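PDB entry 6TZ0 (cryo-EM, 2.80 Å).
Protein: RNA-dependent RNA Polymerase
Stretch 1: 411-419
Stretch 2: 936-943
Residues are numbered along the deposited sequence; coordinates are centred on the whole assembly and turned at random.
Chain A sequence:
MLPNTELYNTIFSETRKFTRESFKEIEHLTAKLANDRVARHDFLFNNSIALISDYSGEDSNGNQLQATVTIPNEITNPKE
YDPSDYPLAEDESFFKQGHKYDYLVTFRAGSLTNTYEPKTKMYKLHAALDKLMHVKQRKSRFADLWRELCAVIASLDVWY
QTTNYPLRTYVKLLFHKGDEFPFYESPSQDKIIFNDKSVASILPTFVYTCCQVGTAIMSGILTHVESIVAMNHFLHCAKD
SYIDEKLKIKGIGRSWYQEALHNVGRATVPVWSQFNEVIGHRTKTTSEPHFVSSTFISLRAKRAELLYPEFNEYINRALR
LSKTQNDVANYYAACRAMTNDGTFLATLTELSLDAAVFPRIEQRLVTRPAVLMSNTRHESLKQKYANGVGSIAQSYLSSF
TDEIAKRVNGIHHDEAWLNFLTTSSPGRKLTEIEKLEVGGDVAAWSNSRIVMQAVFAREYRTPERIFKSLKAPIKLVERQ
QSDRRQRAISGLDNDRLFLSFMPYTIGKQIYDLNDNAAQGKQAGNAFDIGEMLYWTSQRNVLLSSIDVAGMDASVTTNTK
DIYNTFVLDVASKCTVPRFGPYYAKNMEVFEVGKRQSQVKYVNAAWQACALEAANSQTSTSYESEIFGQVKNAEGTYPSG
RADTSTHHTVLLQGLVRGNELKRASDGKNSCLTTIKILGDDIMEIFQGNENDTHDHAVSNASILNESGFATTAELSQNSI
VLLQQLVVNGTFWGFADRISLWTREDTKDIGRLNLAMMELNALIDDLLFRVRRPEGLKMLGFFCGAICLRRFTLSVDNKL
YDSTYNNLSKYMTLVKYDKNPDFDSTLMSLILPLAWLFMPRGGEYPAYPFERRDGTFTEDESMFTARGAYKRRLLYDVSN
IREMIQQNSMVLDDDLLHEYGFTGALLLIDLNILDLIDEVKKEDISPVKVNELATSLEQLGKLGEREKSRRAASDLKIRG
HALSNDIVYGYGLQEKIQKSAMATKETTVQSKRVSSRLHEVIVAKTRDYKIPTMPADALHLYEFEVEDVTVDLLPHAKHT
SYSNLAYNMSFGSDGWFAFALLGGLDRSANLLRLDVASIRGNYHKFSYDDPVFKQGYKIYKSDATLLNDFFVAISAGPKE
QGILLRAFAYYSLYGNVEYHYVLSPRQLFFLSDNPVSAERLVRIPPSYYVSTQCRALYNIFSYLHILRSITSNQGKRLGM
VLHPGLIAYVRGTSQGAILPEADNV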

# COMPACT_ATOMS: atom_id res chain seq x y z
N ILE A 411 -16.03 -18.36 5.55
CA ILE A 411 -15.98 -16.91 5.43
C ILE A 411 -17.00 -16.48 4.38
O ILE A 411 -17.05 -17.05 3.29
CB ILE A 411 -14.57 -16.43 5.05
CG1 ILE A 411 -13.57 -16.77 6.15
CG2 ILE A 411 -14.54 -14.94 4.78
CD1 ILE A 411 -12.14 -16.56 5.75
N HIS A 412 -17.82 -15.48 4.72
CA HIS A 412 -18.67 -14.82 3.75
C HIS A 412 -17.83 -13.74 3.07
O HIS A 412 -17.40 -12.79 3.72
CB HIS A 412 -19.91 -14.23 4.41
CG HIS A 412 -20.91 -13.67 3.45
ND1 HIS A 412 -21.70 -14.47 2.66
CD2 HIS A 412 -21.24 -12.40 3.14
CE1 HIS A 412 -22.48 -13.72 1.91
NE2 HIS A 412 -22.22 -12.45 2.18
N HIS A 413 -17.59 -13.90 1.78
CA HIS A 413 -16.57 -13.11 1.10
C HIS A 413 -17.09 -11.79 0.57
O HIS A 413 -16.30 -10.87 0.33
CB HIS A 413 -15.96 -13.94 -0.02
CG HIS A 413 -15.25 -15.16 0.47
ND1 HIS A 413 -14.00 -15.12 1.04
CD2 HIS A 413 -15.63 -16.46 0.50
CE1 HIS A 413 -13.64 -16.34 1.39
NE2 HIS A 413 -14.61 -17.17 1.08
N ASP A 414 -18.41 -11.65 0.40
CA ASP A 414 -18.98 -10.38 -0.02
C ASP A 414 -18.92 -9.35 1.10
O ASP A 414 -18.53 -8.19 0.87
CB ASP A 414 -20.41 -10.61 -0.47
CG ASP A 414 -20.49 -11.46 -1.69
OD1 ASP A 414 -19.51 -11.43 -2.45
OD2 ASP A 414 -21.50 -12.16 -1.90
N GLU A 415 -19.30 -9.76 2.31
CA GLU A 415 -19.17 -8.88 3.46
C GLU A 415 -17.71 -8.58 3.77
O GLU A 415 -17.39 -7.48 4.21
CB GLU A 415 -19.87 -9.52 4.66
CG GLU A 415 -19.93 -8.66 5.91
CD GLU A 415 -20.81 -7.44 5.75
OE1 GLU A 415 -21.76 -7.49 4.95
OE2 GLU A 415 -20.55 -6.43 6.43
N ALA A 416 -16.82 -9.53 3.48
CA ALA A 416 -15.39 -9.29 3.64
C ALA A 416 -14.88 -8.26 2.64
O ALA A 416 -14.05 -7.42 2.99
CB ALA A 416 -14.62 -10.60 3.50
N TRP A 417 -15.37 -8.30 1.40
CA TRP A 417 -14.99 -7.29 0.41
C TRP A 417 -15.51 -5.90 0.78
O TRP A 417 -14.78 -4.91 0.63
CB TRP A 417 -15.51 -7.72 -0.97
CG TRP A 417 -15.46 -6.65 -2.01
CD1 TRP A 417 -16.52 -5.99 -2.54
CD2 TRP A 417 -14.29 -6.11 -2.64
NE1 TRP A 417 -16.10 -5.08 -3.47
CE2 TRP A 417 -14.73 -5.13 -3.55
CE3 TRP A 417 -12.93 -6.36 -2.53
CZ2 TRP A 417 -13.85 -4.40 -4.33
CZ3 TRP A 417 -12.06 -5.64 -3.31
CH2 TRP A 417 -12.52 -4.67 -4.20
N LEU A 418 -16.74 -5.82 1.27
CA LEU A 418 -17.26 -4.53 1.72
C LEU A 418 -16.52 -4.00 2.94
O LEU A 418 -16.27 -2.79 3.03
CB LEU A 418 -18.76 -4.63 2.00
CG LEU A 418 -19.73 -4.29 0.87
CD1 LEU A 418 -19.68 -5.27 -0.27
CD2 LEU A 418 -21.12 -4.22 1.43
N ASN A 419 -16.12 -4.88 3.87
CA ASN A 419 -15.32 -4.44 5.00
C ASN A 419 -13.91 -4.05 4.58
O ASN A 419 -13.29 -3.19 5.21
CB ASN A 419 -15.25 -5.53 6.06
CG ASN A 419 -16.59 -5.79 6.71
OD1 ASN A 419 -17.36 -4.87 6.96
ND2 ASN A 419 -16.88 -7.05 7.00
N SER A 936 -28.53 0.89 -2.12
CA SER A 936 -28.03 -0.04 -3.12
C SER A 936 -26.75 -0.73 -2.67
O SER A 936 -26.51 -1.88 -3.04
CB SER A 936 -27.79 0.68 -4.44
OG SER A 936 -26.73 1.61 -4.32
N LEU A 937 -25.93 -0.06 -1.86
CA LEU A 937 -24.70 -0.67 -1.38
C LEU A 937 -24.97 -1.74 -0.33
O LEU A 937 -24.23 -2.73 -0.26
CB LEU A 937 -23.78 0.41 -0.82
CG LEU A 937 -22.42 0.00 -0.25
CD1 LEU A 937 -21.62 -0.73 -1.29
CD2 LEU A 937 -21.69 1.24 0.19
N GLU A 938 -26.04 -1.59 0.45
CA GLU A 938 -26.39 -2.60 1.46
C GLU A 938 -26.83 -3.93 0.87
O GLU A 938 -26.91 -4.91 1.61
CB GLU A 938 -27.51 -2.10 2.35
CG GLU A 938 -27.13 -1.00 3.29
CD GLU A 938 -28.28 -0.57 4.16
OE1 GLU A 938 -29.40 -1.07 3.96
OE2 GLU A 938 -28.07 0.29 5.04
N GLN A 939 -27.12 -4.00 -0.43
CA GLN A 939 -27.64 -5.21 -1.03
C GLN A 939 -26.55 -6.12 -1.57
O GLN A 939 -26.82 -6.92 -2.47
CB GLN A 939 -28.62 -4.87 -2.15
CG GLN A 939 -29.72 -3.92 -1.73
CD GLN A 939 -30.38 -4.34 -0.45
OE1 GLN A 939 -30.30 -3.64 0.56
NE2 GLN A 939 -31.01 -5.50 -0.46
N LEU A 940 -25.32 -6.01 -1.06
CA LEU A 940 -24.20 -6.72 -1.66
C LEU A 940 -23.61 -7.81 -0.80
O LEU A 940 -22.84 -8.62 -1.31
CB LEU A 940 -23.08 -5.74 -2.04
CG LEU A 940 -23.42 -4.70 -3.11
CD1 LEU A 940 -22.19 -3.88 -3.42
CD2 LEU A 940 -23.97 -5.34 -4.36
N GLY A 941 -23.93 -7.86 0.49
CA GLY A 941 -23.50 -8.96 1.33
C GLY A 941 -24.05 -8.84 2.74
O GLY A 941 -24.09 -7.72 3.26
N LYS A 942 -24.47 -9.96 3.34
CA LYS A 942 -25.11 -10.02 4.66
C LYS A 942 -26.35 -9.13 4.72
O LYS A 942 -26.38 -8.09 5.38
CB LYS A 942 -24.13 -9.69 5.79
CG LYS A 942 -23.07 -10.74 6.03
CD LYS A 942 -23.65 -11.99 6.65
CE LYS A 942 -22.55 -12.97 7.01
NZ LYS A 942 -23.07 -14.24 7.60
N LEU A 943 -27.36 -9.55 3.96
CA LEU A 943 -28.62 -8.84 3.88
C LEU A 943 -29.33 -8.78 5.23
O LEU A 943 -29.39 -9.77 5.96
CB LEU A 943 -29.54 -9.52 2.87
CG LEU A 943 -29.10 -9.57 1.42
CD1 LEU A 943 -30.10 -10.36 0.62
CD2 LEU A 943 -28.96 -8.17 0.87

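Backbone arrangement comes first. In stretch 1 a helix begins at His413, with His412 at its N-cap position, and runs on past Asn419. Its turns are held by backbone bonds such as Trp417 N to His413 O (2.9 Å) and Leu418 N to Asp414 O (3.0 Å). Stretch 2 enters as the last part of a helix and passes into a loop. The two backbones come closest at Glu415 and Gly941, whose CA atoms are 4.8 Å apart.

That approach depends on glycine. A CB on Gly941 would point toward the helix and lie 2.9 Å from both Asp414 CB and Glu415 N, which is a clash. Without one, Gly941 CA sits 3.9 Å from Asp414 CB. The preceding carbonyl also fits closely, with Leu940 O 3.3 Å from Asp414 CB. The carboxylate oxygens of Asp414 are hydrogen-bonded elsewhere in the structure.

Apolar packing centres on Leu418. Leu418 CD1 lies 3.9 Å from Leu940 CB. Leu418 CD2 lies 4.5 Å from Leu937 CD1. These side-chain carbon pairs shield hydrocarbon surface from solvent. Leu418 CD2 also rests 3.8 Å from Leu937 O, a van der Waals contact with the carbonyl.

His412 and Lys942 meet nearer the start of the stretch 1 helix. Gly941 CA lies at the edge of the imidazole, 3.8 Å from His412 NE2. His412 CD2 is 3.8 Å from Lys942 CG, so the ring touches the aliphatic part of the lysine.

One polar pair is close, but no hydrogen bond joins the stretches. Glu415 OE1 lies 2.9 Å from Gly941 O, yet these are two acceptors. Glu415 OE1 also lies 3.3 Å from Lys942 CB, a carbon contact rather than a salt bridge. The pairing therefore rests on shape and van der Waals contact, with 358 Å² buried over both sides.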